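Local coordinates for maltose ABC transporter, periplasmic maltose-binding protein (Thermotoga maritima, PDB 2GHB), which probably binds maltose or related maltodextrins in the periplasm and delivers them to a membrane ABC transporter for uptake, at residues Leu74-Pro79 against Leu277-Leu282; Gly103-Met108 against Leu302-Asp307; Leu92-Tyr97 against Gly328-Asn333. All coordinates share one frame; numbering follows the deposited sequence.

Contact 1. Residues Leu74-Pro79 against Leu277-Leu282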
ATOM      1  N   LEU A  74       5.967  16.071  15.963  1.00 33.00           N
ATOM      2  CA  LEU A  74       6.051  14.967  16.926  1.00 32.45           C
ATOM      3  C   LEU A  74       6.974  13.820  16.476  1.00 31.19           C
ATOM      4  O   LEU A  74       7.326  12.957  17.272  1.00 30.32           O
ATOM      5  CB  LEU A  74       4.656  14.426  17.255  1.00 32.62           C
ATOM      6  CG  LEU A  74       3.649  15.364  17.913  1.00 33.94           C
ATOM      7  CD1 LEU A  74       2.334  14.633  18.095  1.00 33.77           C
ATOM      8  CD2 LEU A  74       4.162  15.901  19.264  1.00 35.25           C
ATOM      9  N   ILE A  75       7.347  13.803  15.207  1.00 30.58           N
ATOM     10  CA  ILE A  75       8.282  12.813  14.732  1.00 30.49           C
ATOM     11  C   ILE A  75       9.402  13.531  14.064  1.00 30.07           C
ATOM     12  O   ILE A  75       9.223  14.610  13.489  1.00 30.30           O
ATOM     13  CB  ILE A  75       7.648  11.712  13.811  1.00 29.41           C
ATOM     14  CG1 ILE A  75       6.897  12.332  12.610  1.00 31.69           C
ATOM     15  CG2 ILE A  75       6.749  10.850  14.613  1.00 28.01           C
ATOM     16  CD1 ILE A  75       6.487  11.292  11.572  1.00 31.40           C
ATOM     17  N   GLU A  76      10.565  12.911  14.146  1.00 30.03           N
ATOM     18  CA  GLU A  76      11.817  13.537  13.764  1.00 30.51           C
ATOM     19  C   GLU A  76      12.203  13.155  12.338  1.00 30.27           C
ATOM     20  O   GLU A  76      12.069  11.995  11.965  1.00 30.76           O
ATOM     21  CB  GLU A  76      12.891  13.076  14.767  1.00 29.91           C
ATOM     22  CG  GLU A  76      14.280  13.636  14.566  1.00 30.71           C
ATOM     23  CD  GLU A  76      14.386  15.113  14.903  1.00 31.87           C
ATOM     24  OE1 GLU A  76      13.506  15.643  15.582  1.00 31.42           O
ATOM     25  OE2 GLU A  76      15.383  15.725  14.497  1.00 34.94           O
ATOM     26  N   PRO A  77      12.693  14.119  11.539  1.00 30.49           N
ATOM     27  CA  PRO A  77      13.321  13.759  10.268  1.00 31.59           C
ATOM     28  C   PRO A  77      14.507  12.780  10.438  1.00 32.84           C
ATOM     29  O   PRO A  77      15.259  12.882  11.417  1.00 32.50           O
ATOM     30  CB  PRO A  77      13.784  15.105   9.681  1.00 31.65           C
ATOM     31  CG  PRO A  77      13.009  16.168  10.412  1.00 31.59           C
ATOM     32  CD  PRO A  77      12.650  15.576  11.756  1.00 30.89           C
ATOM     33  N   ILE A  78      14.647  11.854   9.481  1.00 33.01           N
ATOM     34  CA  ILE A  78      15.682  10.850   9.486  1.00 33.75           C
ATOM     35  C   ILE A  78      16.747  11.269   8.475  1.00 34.76           C
ATOM     36  O   ILE A  78      16.485  11.318   7.262  1.00 34.64           O
ATOM     37  CB  ILE A  78      15.133   9.442   9.099  1.00 33.62           C
ATOM     38  CG1 ILE A  78      13.918   9.055   9.956  1.00 32.72           C
ATOM     39  CG2 ILE A  78      16.209   8.412   9.233  1.00 34.19           C
ATOM     40  CD1 ILE A  78      14.181   8.967  11.430  1.00 33.82           C
ATOM     41  N   PRO A  79      17.951  11.588   8.965  1.00 35.51           N
ATOM     42  CA  PRO A  79      18.942  12.049   8.026  1.00 36.30           C
ATOM     43  C   PRO A  79      19.309  10.928   7.064  1.00 37.00           C
ATOM     44  O   PRO A  79      19.181   9.739   7.394  1.00 37.58           O
ATOM     45  CB  PRO A  79      20.137  12.444   8.915  1.00 36.42           C
ATOM     46  CG  PRO A  79      19.607  12.550  10.274  1.00 36.53           C
ATOM     47  CD  PRO A  79      18.471  11.564  10.343  1.00 36.27           C
ATOM     48  N   LEU A 277      20.319   9.042  19.908  1.00 30.13           N
ATOM     49  CA  LEU A 277      20.548   7.612  20.093  1.00 30.80           C
ATOM     50  C   LEU A 277      19.416   6.793  19.489  1.00 29.99           C
ATOM     51  O   LEU A 277      19.664   5.721  18.963  1.00 31.04           O
ATOM     52  CB  LEU A 277      20.774   7.246  21.575  1.00 30.92           C
ATOM     53  CG  LEU A 277      22.209   7.552  22.112  1.00 32.47           C
ATOM     54  CD1 LEU A 277      23.270   6.607  21.578  1.00 32.17           C
ATOM     55  CD2 LEU A 277      22.642   8.964  21.774  1.00 35.45           C
ATOM     56  N   ALA A 278      18.190   7.301  19.550  1.00 29.40           N
ATOM     57  CA  ALA A 278      17.032   6.657  18.870  1.00 29.56           C
ATOM     58  C   ALA A 278      17.272   6.517  17.376  1.00 28.87           C
ATOM     59  O   ALA A 278      17.086   5.440  16.810  1.00 28.90           O
ATOM     60  CB  ALA A 278      15.731   7.416  19.149  1.00 28.97           C
ATOM     61  N   ILE A 279      17.720   7.596  16.746  1.00 29.42           N
ATOM     62  CA  ILE A 279      18.049   7.594  15.327  1.00 29.09           C
ATOM     63  C   ILE A 279      19.191   6.632  14.997  1.00 29.08           C
ATOM     64  O   ILE A 279      19.178   5.991  13.943  1.00 27.81           O
ATOM     65  CB  ILE A 279      18.403   8.994  14.840  1.00 29.41           C
ATOM     66  CG1 ILE A 279      17.134   9.842  14.757  1.00 29.84           C
ATOM     67  CG2 ILE A 279      19.023   8.953  13.451  1.00 30.50           C
ATOM     68  CD1 ILE A 279      17.390  11.307  14.585  1.00 31.02           C
ATOM     69  N   GLU A 280      20.203   6.565  15.865  1.00 28.28           N
ATOM     70  CA  GLU A 280      21.281   5.610  15.687  1.00 27.82           C
ATOM     71  C   GLU A 280      20.754   4.160  15.780  1.00 27.40           C
ATOM     72  O   GLU A 280      21.092   3.356  14.927  1.00 27.39           O
ATOM     73  CB  GLU A 280      22.405   5.830  16.702  1.00 28.28           C
ATOM     74  CG  GLU A 280      23.641   4.939  16.476  1.00 29.30           C
ATOM     75  CD  GLU A 280      24.486   5.304  15.254  1.00 33.58           C
ATOM     76  OE1 GLU A 280      24.270   6.342  14.591  1.00 35.28           O
ATOM     77  OE2 GLU A 280      25.414   4.546  14.955  1.00 36.29           O
ATOM     78  N   PHE A 281      19.923   3.856  16.776  1.00 25.99           N
ATOM     79  CA  PHE A 281      19.322   2.534  16.894  1.00 26.84           C
ATOM     80  C   PHE A 281      18.493   2.179  15.632  1.00 27.27           C
ATOM     81  O   PHE A 281      18.553   1.062  15.118  1.00 26.25           O
ATOM     82  CB  PHE A 281      18.424   2.423  18.148  1.00 26.30           C
ATOM     83  CG  PHE A 281      17.918   1.017  18.413  1.00 26.76           C
ATOM     84  CD1 PHE A 281      18.803  -0.062  18.453  1.00 26.32           C
ATOM     85  CD2 PHE A 281      16.563   0.759  18.620  1.00 26.51           C
ATOM     86  CE1 PHE A 281      18.353  -1.374  18.700  1.00 25.71           C
ATOM     87  CE2 PHE A 281      16.124  -0.562  18.862  1.00 27.83           C
ATOM     88  CZ  PHE A 281      17.044  -1.622  18.895  1.00 25.84           C
ATOM     89  N   LEU A 282      17.702   3.144  15.171  1.00 27.70           N
ATOM     90  CA  LEU A 282      16.849   2.967  14.031  1.00 28.07           C
ATOM     91  C   LEU A 282      17.626   2.755  12.756  1.00 28.25           C
ATOM     92  O   LEU A 282      17.304   1.849  12.006  1.00 28.89           O
ATOM     93  CB  LEU A 282      15.891   4.147  13.900  1.00 28.91           C
ATOM     94  CG  LEU A 282      14.858   4.048  12.764  1.00 28.37           C
ATOM     95  CD1 LEU A 282      14.033   2.818  12.924  1.00 29.59           C
ATOM     96  CD2 LEU A 282      13.971   5.282  12.773  1.00 29.67           C
TER

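Contact 2. Residues Gly103-Met108 against Leu302-Asp307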
ATOM      1  N   GLY A 103      10.599   8.318   8.493  1.00 28.24           N
ATOM      2  CA  GLY A 103      10.580   6.974   9.078  1.00 27.69           C
ATOM      3  C   GLY A 103      11.314   5.948   8.235  1.00 27.11           C
ATOM      4  O   GLY A 103      11.718   6.235   7.109  1.00 27.35           O
ATOM      5  N   ILE A 104      11.498   4.753   8.804  1.00 26.46           N
ATOM      6  CA  ILE A 104      12.141   3.631   8.119  1.00 25.64           C
ATOM      7  C   ILE A 104      11.069   2.587   7.939  1.00 25.43           C
ATOM      8  O   ILE A 104      10.599   2.011   8.906  1.00 25.43           O
ATOM      9  CB  ILE A 104      13.295   3.049   8.932  1.00 26.19           C
ATOM     10  CG1 ILE A 104      14.408   4.109   9.104  1.00 27.18           C
ATOM     11  CG2 ILE A 104      13.822   1.765   8.275  1.00 26.84           C
ATOM     12  CD1 ILE A 104      15.066   4.565   7.796  1.00 28.20           C
ATOM     13  N   PRO A 105      10.660   2.339   6.694  1.00 24.36           N
ATOM     14  CA  PRO A 105       9.575   1.388   6.463  1.00 24.22           C
ATOM     15  C   PRO A 105      10.055  -0.070   6.617  1.00 22.92           C
ATOM     16  O   PRO A 105      11.177  -0.372   6.279  1.00 22.84           O
ATOM     17  CB  PRO A 105       9.198   1.674   5.001  1.00 23.85           C
ATOM     18  CG  PRO A 105      10.435   2.076   4.389  1.00 24.55           C
ATOM     19  CD  PRO A 105      11.212   2.843   5.434  1.00 24.61           C
ATOM     20  N   TYR A 106       9.209  -0.950   7.105  1.00 23.33           N
ATOM     21  CA  TYR A 106       9.525  -2.374   7.163  1.00 24.33           C
ATOM     22  C   TYR A 106       8.571  -3.298   6.368  1.00 25.25           C
ATOM     23  O   TYR A 106       8.885  -4.495   6.187  1.00 25.64           O
ATOM     24  CB  TYR A 106       9.552  -2.857   8.588  1.00 23.88           C
ATOM     25  CG  TYR A 106       8.254  -2.729   9.331  1.00 23.33           C
ATOM     26  CD1 TYR A 106       7.330  -3.758   9.324  1.00 23.43           C
ATOM     27  CD2 TYR A 106       7.968  -1.606  10.081  1.00 24.07           C
ATOM     28  CE1 TYR A 106       6.148  -3.672  10.025  1.00 23.99           C
ATOM     29  CE2 TYR A 106       6.753  -1.496  10.798  1.00 22.30           C
ATOM     30  CZ  TYR A 106       5.869  -2.525  10.769  1.00 24.47           C
ATOM     31  OH  TYR A 106       4.671  -2.454  11.455  1.00 24.66           O
ATOM     32  N   ALA A 107       7.435  -2.766   5.908  1.00 25.40           N
ATOM     33  CA  ALA A 107       6.418  -3.566   5.232  1.00 25.57           C
ATOM     34  C   ALA A 107       5.574  -2.711   4.322  1.00 26.67           C
ATOM     35  O   ALA A 107       5.244  -1.574   4.679  1.00 26.32           O
ATOM     36  CB  ALA A 107       5.515  -4.256   6.251  1.00 25.39           C
ATOM     37  N   MET A 108       5.196  -3.289   3.181  1.00 27.48           N
ATOM     38  CA  MET A 108       4.312  -2.675   2.193  1.00 28.32           C
ATOM     39  C   MET A 108       3.093  -3.594   1.973  1.00 29.19           C
ATOM     40  O   MET A 108       3.108  -4.782   2.318  1.00 29.21           O
ATOM     41  CB  MET A 108       5.018  -2.506   0.850  1.00 28.65           C
ATOM     42  CG  MET A 108       6.174  -1.556   0.812  1.00 28.80           C
ATOM     43  SD  MET A 108       6.821  -1.287  -0.837  1.00 30.11           S
ATOM     44  CE  MET A 108       7.469  -2.884  -1.316  1.00 31.54           C
ATOM     45  N   LEU A 302       4.980  -7.882   2.853  1.00 27.95           N
ATOM     46  CA  LEU A 302       5.834  -7.485   1.721  1.00 27.98           C
ATOM     47  C   LEU A 302       6.991  -6.603   2.223  1.00 27.41           C
ATOM     48  O   LEU A 302       6.734  -5.603   2.877  1.00 25.71           O
ATOM     49  CB  LEU A 302       5.056  -6.709   0.627  1.00 27.86           C
ATOM     50  CG  LEU A 302       3.660  -7.198   0.237  1.00 26.97           C
ATOM     51  CD1 LEU A 302       3.083  -6.356  -0.859  1.00 25.79           C
ATOM     52  CD2 LEU A 302       3.701  -8.649  -0.156  1.00 27.48           C
ATOM     53  N   PRO A 303       8.244  -6.982   1.923  1.00 27.39           N
ATOM     54  CA  PRO A 303       9.393  -6.263   2.454  1.00 27.68           C
ATOM     55  C   PRO A 303       9.563  -4.877   1.853  1.00 27.79           C
ATOM     56  O   PRO A 303       9.188  -4.642   0.689  1.00 27.26           O
ATOM     57  CB  PRO A 303      10.580  -7.150   2.067  1.00 28.10           C
ATOM     58  CG  PRO A 303      10.112  -7.923   0.905  1.00 28.17           C
ATOM     59  CD  PRO A 303       8.657  -8.113   1.071  1.00 27.38           C
ATOM     60  N   SER A 304      10.129  -3.975   2.654  1.00 26.85           N
ATOM     61  CA  SER A 304      10.456  -2.620   2.216  1.00 26.59           C
ATOM     62  C   SER A 304      11.823  -2.539   1.520  1.00 27.14           C
ATOM     63  O   SER A 304      12.136  -1.517   0.910  1.00 25.97           O
ATOM     64  CB  SER A 304      10.452  -1.703   3.437  1.00 26.93           C
ATOM     65  OG  SER A 304      11.420  -2.163   4.382  1.00 23.93           O
ATOM     66  N   ARG A 305      12.620  -3.619   1.600  1.00 27.50           N
ATOM     67  CA  ARG A 305      13.974  -3.663   1.048  1.00 27.97           C
ATOM     68  C   ARG A 305      14.098  -4.639  -0.120  1.00 28.29           C
ATOM     69  O   ARG A 305      13.598  -5.770  -0.069  1.00 28.52           O
ATOM     70  CB  ARG A 305      15.005  -4.073   2.116  1.00 28.15           C
ATOM     71  CG  ARG A 305      15.255  -3.039   3.198  1.00 27.90           C
ATOM     72  CD  ARG A 305      16.324  -3.501   4.144  1.00 27.28           C
ATOM     73  NE  ARG A 305      17.628  -3.550   3.488  1.00 28.56           N
ATOM     74  CZ  ARG A 305      18.696  -2.831   3.840  1.00 29.31           C
ATOM     75  NH1 ARG A 305      18.660  -2.024   4.883  1.00 28.73           N
ATOM     76  NH2 ARG A 305      19.829  -2.970   3.166  1.00 28.45           N
ATOM     77  N   LYS A 306      14.781  -4.184  -1.160  1.00 28.92           N
ATOM     78  CA  LYS A 306      14.983  -4.943  -2.383  1.00 29.38           C
ATOM     79  C   LYS A 306      15.839  -6.172  -2.118  1.00 29.62           C
ATOM     80  O   LYS A 306      15.574  -7.247  -2.655  1.00 30.29           O
ATOM     81  CB  LYS A 306      15.617  -4.049  -3.443  1.00 29.58           C
ATOM     82  CG  LYS A 306      14.725  -2.891  -3.908  1.00 31.10           C
ATOM     83  CD  LYS A 306      15.439  -1.870  -4.793  1.00 31.04           C
ATOM     84  CE  LYS A 306      16.484  -1.047  -4.040  1.00 35.45           C
ATOM     85  NZ  LYS A 306      17.007   0.111  -4.877  1.00 36.01           N
ATOM     86  N   ASP A 307      16.830  -6.035  -1.239  1.00 29.01           N
ATOM     87  CA  ASP A 307      17.726  -7.151  -0.935  1.00 29.31           C
ATOM     88  C   ASP A 307      17.086  -8.199   0.003  1.00 28.97           C
ATOM     89  O   ASP A 307      17.539  -9.345   0.046  1.00 29.18           O
ATOM     90  CB  ASP A 307      19.092  -6.656  -0.430  1.00 29.29           C
ATOM     91  CG  ASP A 307      18.977  -5.610   0.661  1.00 28.86           C
ATOM     92  OD1 ASP A 307      17.865  -5.359   1.115  1.00 26.11           O
ATOM     93  OD2 ASP A 307      19.994  -5.019   1.053  1.00 31.68           O
TER

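Contact 3. Residues Leu92-Tyr97 against Gly328-Asn333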
ATOM      1  N   LEU A  92       9.930   4.493   0.926  1.00 29.93           N
ATOM      2  CA  LEU A  92      10.573   5.699   1.451  1.00 30.07           C
ATOM      3  C   LEU A  92       9.713   6.903   1.175  1.00 30.01           C
ATOM      4  O   LEU A  92       9.518   7.739   2.057  1.00 29.68           O
ATOM      5  CB  LEU A  92      11.971   5.907   0.851  1.00 29.83           C
ATOM      6  CG  LEU A  92      13.007   4.826   1.165  1.00 30.63           C
ATOM      7  CD1 LEU A  92      14.333   5.186   0.516  1.00 32.30           C
ATOM      8  CD2 LEU A  92      13.189   4.574   2.650  1.00 29.19           C
ATOM      9  N   ASN A  93       9.152   6.980  -0.035  1.00 30.59           N
ATOM     10  CA  ASN A  93       8.269   8.111  -0.390  1.00 30.26           C
ATOM     11  C   ASN A  93       7.064   8.123   0.513  1.00 29.02           C
ATOM     12  O   ASN A  93       6.615   9.172   0.978  1.00 29.92           O
ATOM     13  CB  ASN A  93       7.817   8.050  -1.861  1.00 30.84           C
ATOM     14  CG  ASN A  93       8.910   8.417  -2.849  1.00 33.60           C
ATOM     15  OD1 ASN A  93       9.983   8.915  -2.482  1.00 36.82           O
ATOM     16  ND2 ASN A  93       8.643   8.151  -4.145  1.00 34.10           N
ATOM     17  N   ALA A  94       6.534   6.951   0.809  1.00 28.59           N
ATOM     18  CA  ALA A  94       5.375   6.849   1.684  1.00 28.02           C
ATOM     19  C   ALA A  94       5.641   7.381   3.094  1.00 27.45           C
ATOM     20  O   ALA A  94       4.719   7.846   3.760  1.00 25.78           O
ATOM     21  CB  ALA A  94       4.925   5.423   1.769  1.00 28.29           C
ATOM     22  N   PHE A  95       6.886   7.262   3.551  1.00 27.78           N
ATOM     23  CA  PHE A  95       7.296   7.813   4.855  1.00 28.70           C
ATOM     24  C   PHE A  95       7.953   9.201   4.759  1.00 29.53           C
ATOM     25  O   PHE A  95       8.639   9.603   5.682  1.00 28.46           O
ATOM     26  CB  PHE A  95       8.165   6.798   5.657  1.00 26.43           C
ATOM     27  CG  PHE A  95       7.343   5.975   6.584  1.00 26.60           C
ATOM     28  CD1 PHE A  95       7.037   6.442   7.858  1.00 25.48           C
ATOM     29  CD2 PHE A  95       6.759   4.802   6.146  1.00 24.27           C
ATOM     30  CE1 PHE A  95       6.198   5.727   8.689  1.00 26.06           C
ATOM     31  CE2 PHE A  95       5.915   4.078   6.963  1.00 25.44           C
ATOM     32  CZ  PHE A  95       5.619   4.552   8.238  1.00 25.59           C
ATOM     33  N   SER A  96       7.713   9.915   3.648  1.00 30.96           N
ATOM     34  CA  SER A  96       8.341  11.192   3.390  1.00 32.29           C
ATOM     35  C   SER A  96       7.295  12.294   3.372  1.00 34.14           C
ATOM     36  O   SER A  96       6.117  12.090   3.034  1.00 34.20           O
ATOM     37  CB  SER A  96       9.107  11.197   2.080  1.00 32.64           C
ATOM     38  OG  SER A  96      10.271  10.416   2.130  1.00 32.70           O
ATOM     39  N   TYR A  97       7.716  13.478   3.787  1.00 35.54           N
ATOM     40  CA  TYR A  97       6.809  14.604   3.789  1.00 35.96           C
ATOM     41  C   TYR A  97       7.615  15.897   3.643  1.00 36.61           C
ATOM     42  O   TYR A  97       8.695  16.046   4.230  1.00 34.97           O
ATOM     43  CB  TYR A  97       5.946  14.582   5.047  1.00 37.51           C
ATOM     44  CG  TYR A  97       5.066  15.792   5.216  1.00 37.84           C
ATOM     45  CD1 TYR A  97       3.804  15.844   4.645  1.00 39.65           C
ATOM     46  CD2 TYR A  97       5.502  16.895   5.960  1.00 41.79           C
ATOM     47  CE1 TYR A  97       2.994  16.959   4.802  1.00 40.12           C
ATOM     48  CE2 TYR A  97       4.696  18.019   6.135  1.00 40.75           C
ATOM     49  CZ  TYR A  97       3.444  18.049   5.543  1.00 41.79           C
ATOM     50  OH  TYR A  97       2.633  19.156   5.712  1.00 42.22           O
ATOM     51  N   GLY A 328       3.720   0.827  -7.398  1.00 31.43           N
ATOM     52  CA  GLY A 328       2.627   1.613  -6.900  1.00 30.86           C
ATOM     53  C   GLY A 328       2.971   3.013  -6.407  1.00 30.99           C
ATOM     54  O   GLY A 328       4.115   3.475  -6.492  1.00 30.93           O
ATOM     55  N   ILE A 329       1.934   3.654  -5.877  1.00 30.38           N
ATOM     56  CA  ILE A 329       1.932   5.021  -5.392  1.00 30.63           C
ATOM     57  C   ILE A 329       1.388   5.014  -3.963  1.00 29.60           C
ATOM     58  O   ILE A 329       0.292   4.485  -3.724  1.00 27.78           O
ATOM     59  CB  ILE A 329       0.994   5.857  -6.294  1.00 31.39           C
ATOM     60  CG1 ILE A 329       1.638   5.962  -7.677  1.00 33.74           C
ATOM     61  CG2 ILE A 329       0.754   7.216  -5.706  1.00 32.65           C
ATOM     62  CD1 ILE A 329       0.734   6.264  -8.669  1.00 35.67           C
ATOM     63  N   PRO A 330       2.150   5.571  -2.995  1.00 28.75           N
ATOM     64  CA  PRO A 330       1.635   5.603  -1.639  1.00 30.18           C
ATOM     65  C   PRO A 330       0.288   6.314  -1.510  1.00 30.00           C
ATOM     66  O   PRO A 330       0.057   7.333  -2.160  1.00 29.81           O
ATOM     67  CB  PRO A 330       2.708   6.407  -0.868  1.00 30.10           C
ATOM     68  CG  PRO A 330       3.896   6.370  -1.675  1.00 28.68           C
ATOM     69  CD  PRO A 330       3.468   6.225  -3.090  1.00 29.59           C
ATOM     70  N   MET A 331      -0.588   5.817  -0.662  1.00 31.04           N
ATOM     71  CA  MET A 331      -1.795   6.558  -0.389  1.00 32.82           C
ATOM     72  C   MET A 331      -1.356   7.869   0.272  1.00 32.94           C
ATOM     73  O   MET A 331      -0.561   7.841   1.205  1.00 32.47           O
ATOM     74  CB  MET A 331      -2.719   5.762   0.513  1.00 33.19           C
ATOM     75  CG  MET A 331      -3.221   4.513  -0.187  1.00 35.26           C
ATOM     76  SD  MET A 331      -4.393   3.572   0.740  1.00 37.36           S
ATOM     77  CE  MET A 331      -3.308   2.464   1.622  1.00 36.18           C
ATOM     78  N   PRO A 332      -1.814   9.025  -0.243  1.00 33.70           N
ATOM     79  CA  PRO A 332      -1.275  10.284   0.315  1.00 33.52           C
ATOM     80  C   PRO A 332      -1.431  10.374   1.832  1.00 33.17           C
ATOM     81  O   PRO A 332      -2.498  10.121   2.372  1.00 31.33           O
ATOM     82  CB  PRO A 332      -2.057  11.371  -0.451  1.00 33.71           C
ATOM     83  CG  PRO A 332      -2.366  10.682  -1.800  1.00 32.98           C
ATOM     84  CD  PRO A 332      -2.770   9.294  -1.333  1.00 33.81           C
ATOM     85  N   ASN A 333      -0.319  10.705   2.487  1.00 34.51           N
ATOM     86  CA  ASN A 333      -0.208  10.709   3.951  1.00 35.67           C
ATOM     87  C   ASN A 333      -0.593  12.063   4.603  1.00 37.24           C
ATOM     88  O   ASN A 333      -0.137  12.409   5.713  1.00 36.88           O
ATOM     89  CB  ASN A 333       1.211  10.255   4.393  1.00 35.34           C
ATOM     90  CG  ASN A 333       2.321  11.116   3.848  1.00 33.86           C
ATOM     91  OD1 ASN A 333       2.107  12.252   3.408  1.00 37.64           O
ATOM     92  ND2 ASN A 333       3.528  10.574   3.843  1.00 31.43           N
TER
HETATM   93  O   HOH W   1       3.890  13.698   1.807  1.00 39.07           O

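Contact 1. Residues Leu74-Pro79 against Leu277-Leu282
Ile279 sets CG1 beside its backbone N (chi1 -73°) and then runs on extended (chi2 167°), which sends CD1 out from the helix to the loop 74-79; Ile78 instead bends at its second torsion (chi2 -61°), and its CD1 meets Leu282. Both segments belong to the periplasmic-binding-protein fold. Residues 277-282 lie within helix 275-286, whereas 74-79 is an irregular connection that follows helix 66-71. No hydrogen bond crosses between the two segments, and the 191 Å² of surface buried between them is mainly apolar. Ile279 and Leu282, one helical turn apart, both direct their side chains at the loop. The CD1 of Ile279 lies 3.9 Å from Glu76 CG, the two side chains crossing at about a right angle, and 4.1 Å from Pro77 O. Glu76 thus contributes its aliphatic part here, while its carboxylate forms a salt bridge with Lys275, the first residue of the same helix. Backbone hydrogen bonds of Glu76 with Val268 and of Ile78 with Leu101 also hold the loop. Further in, Leu282 also packs on Phe266, so this end of the interface continues into the sheet. Leu282 CD2 stands 3.9 Å from Ile78 CD1, again with the side chains nearly perpendicular. At the outer end the ring of Pro79 meets the other branch of Ile279, with Pro79 CD 4.1 Å from Ile279 CG2.

Contact 2. Residues Gly103-Met108 against Leu302-Asp307
Ser304 OG donates to Pro105 O over a short 2.6 Å. The hydroxyl approaches from above the carbonyl plane, 51° out of it, and the serine reaches this position with OG set between its own backbone N and carbonyl carbon (chi1 60°). Next to that bond, Ser304 CB lies 3.9 Å from Pro105 CG. The second link is backbone to backbone: Met108 N donates to Leu302 O at 2.8 Å with an angle of 159° at the hydrogen, and Ala107 CA brings a CA-H...O contact to the same Leu302 O at 3.1 Å. Packing is close here too, as Leu302 CB comes within 3.2 Å of Met108 O, and Met108 CE lies 3.2 Å from Pro303 O. On its other flank, strand 100-116 carries a classic beta bulge, in which Tyr106 and Ala107 both face Gln264 of strand 260-268. Helix 316-327 lies against Met108, Leu302 and Pro303 through Thr322. Beyond Ser304, Arg305 occupies the N-cap position of helix 306-312 and grips Asp307 side-on, NE to OD1 at 3.0 Å and NH2 to OD2 at 2.9 Å, each oxygen using its syn lone pair. Arg305 NH2 has a second carboxylate partner in Asp83.

Contact 3. Residues Leu92-Tyr97 against Gly328-Asn333
The amide of Asn333 and the ring of Tyr97 are the flat groups here, their planes 58° apart: OD1 of the amide lies at the ring edge, near the ring plane, 4.2 Å from Tyr97 CD1, so the pair is not stacked. The NH2 end makes the direct hydrogen bonds to the other segment. Asn333 ND2 donates to Ser96 O at 3.1 Å, an almost straight bond (169° at the hydrogen) with the acceptor practically in the amide plane, and to Ala94 O at 3.0 Å, a more bent bond whose acceptor is tilted from that plane. One NH2 group therefore spans two backbone carbonyls where the chain passes from helix 89-94 into strand 96-97, and the two bonds together fix the rotation of the amide. CG of Asn333 sits between its backbone N and carbonyl carbon (chi1 59°), the torsion that presents the amide to this turn of chain. A water lies within hydrogen-bonding distance of both Ser96 O, at 3.0 Å, and Asn333 OD1, at 2.8 Å, and could serve either oxygen. The turn is braced from within as well, since Ser96 OG donates to Leu92 O at 2.8 Å and Ser96 N to Asn93 O. Beside this polar patch lies an apolar one: Pro330 CB meets Ala94 CB at 3.6 Å, and the proline ring extends alongside the backbone of Ala94. Pro330 belongs to the short strand 329-330, which runs parallel to strand 260-268 of the large mixed sheet, with backbone hydrogen bonds from both Ile329 and Met331 to Val261. Strand 96-97 pairs antiparallel with strand 100-116, and helix 66-71 packs on both Tyr97 and Asn333, through Ala70 and Val71 on the tyrosine and Val66 on the asparagine.

Contact 2 touches each of the others. Its centre is about 12 Å from that of contact 3, and the two meet where Gly103 CA lies 3.8 Å from Phe95 CD1 and Pro105 CD lies 3.8 Å from Leu92 CD2; strands 96-97 and 100-116 are also neighbours in one sheet. Toward contact 1, whose centre is about 17 Å away, Leu282 CG comes within 3.7 Å of Ile104 CG1. Contacts 1 and 3 do not touch, their nearest atoms being about 6 Å apart, and residues of strand 100-116 touch both. Along the chain contact 2 is nested within contact 3, while contact 1 alternates with both.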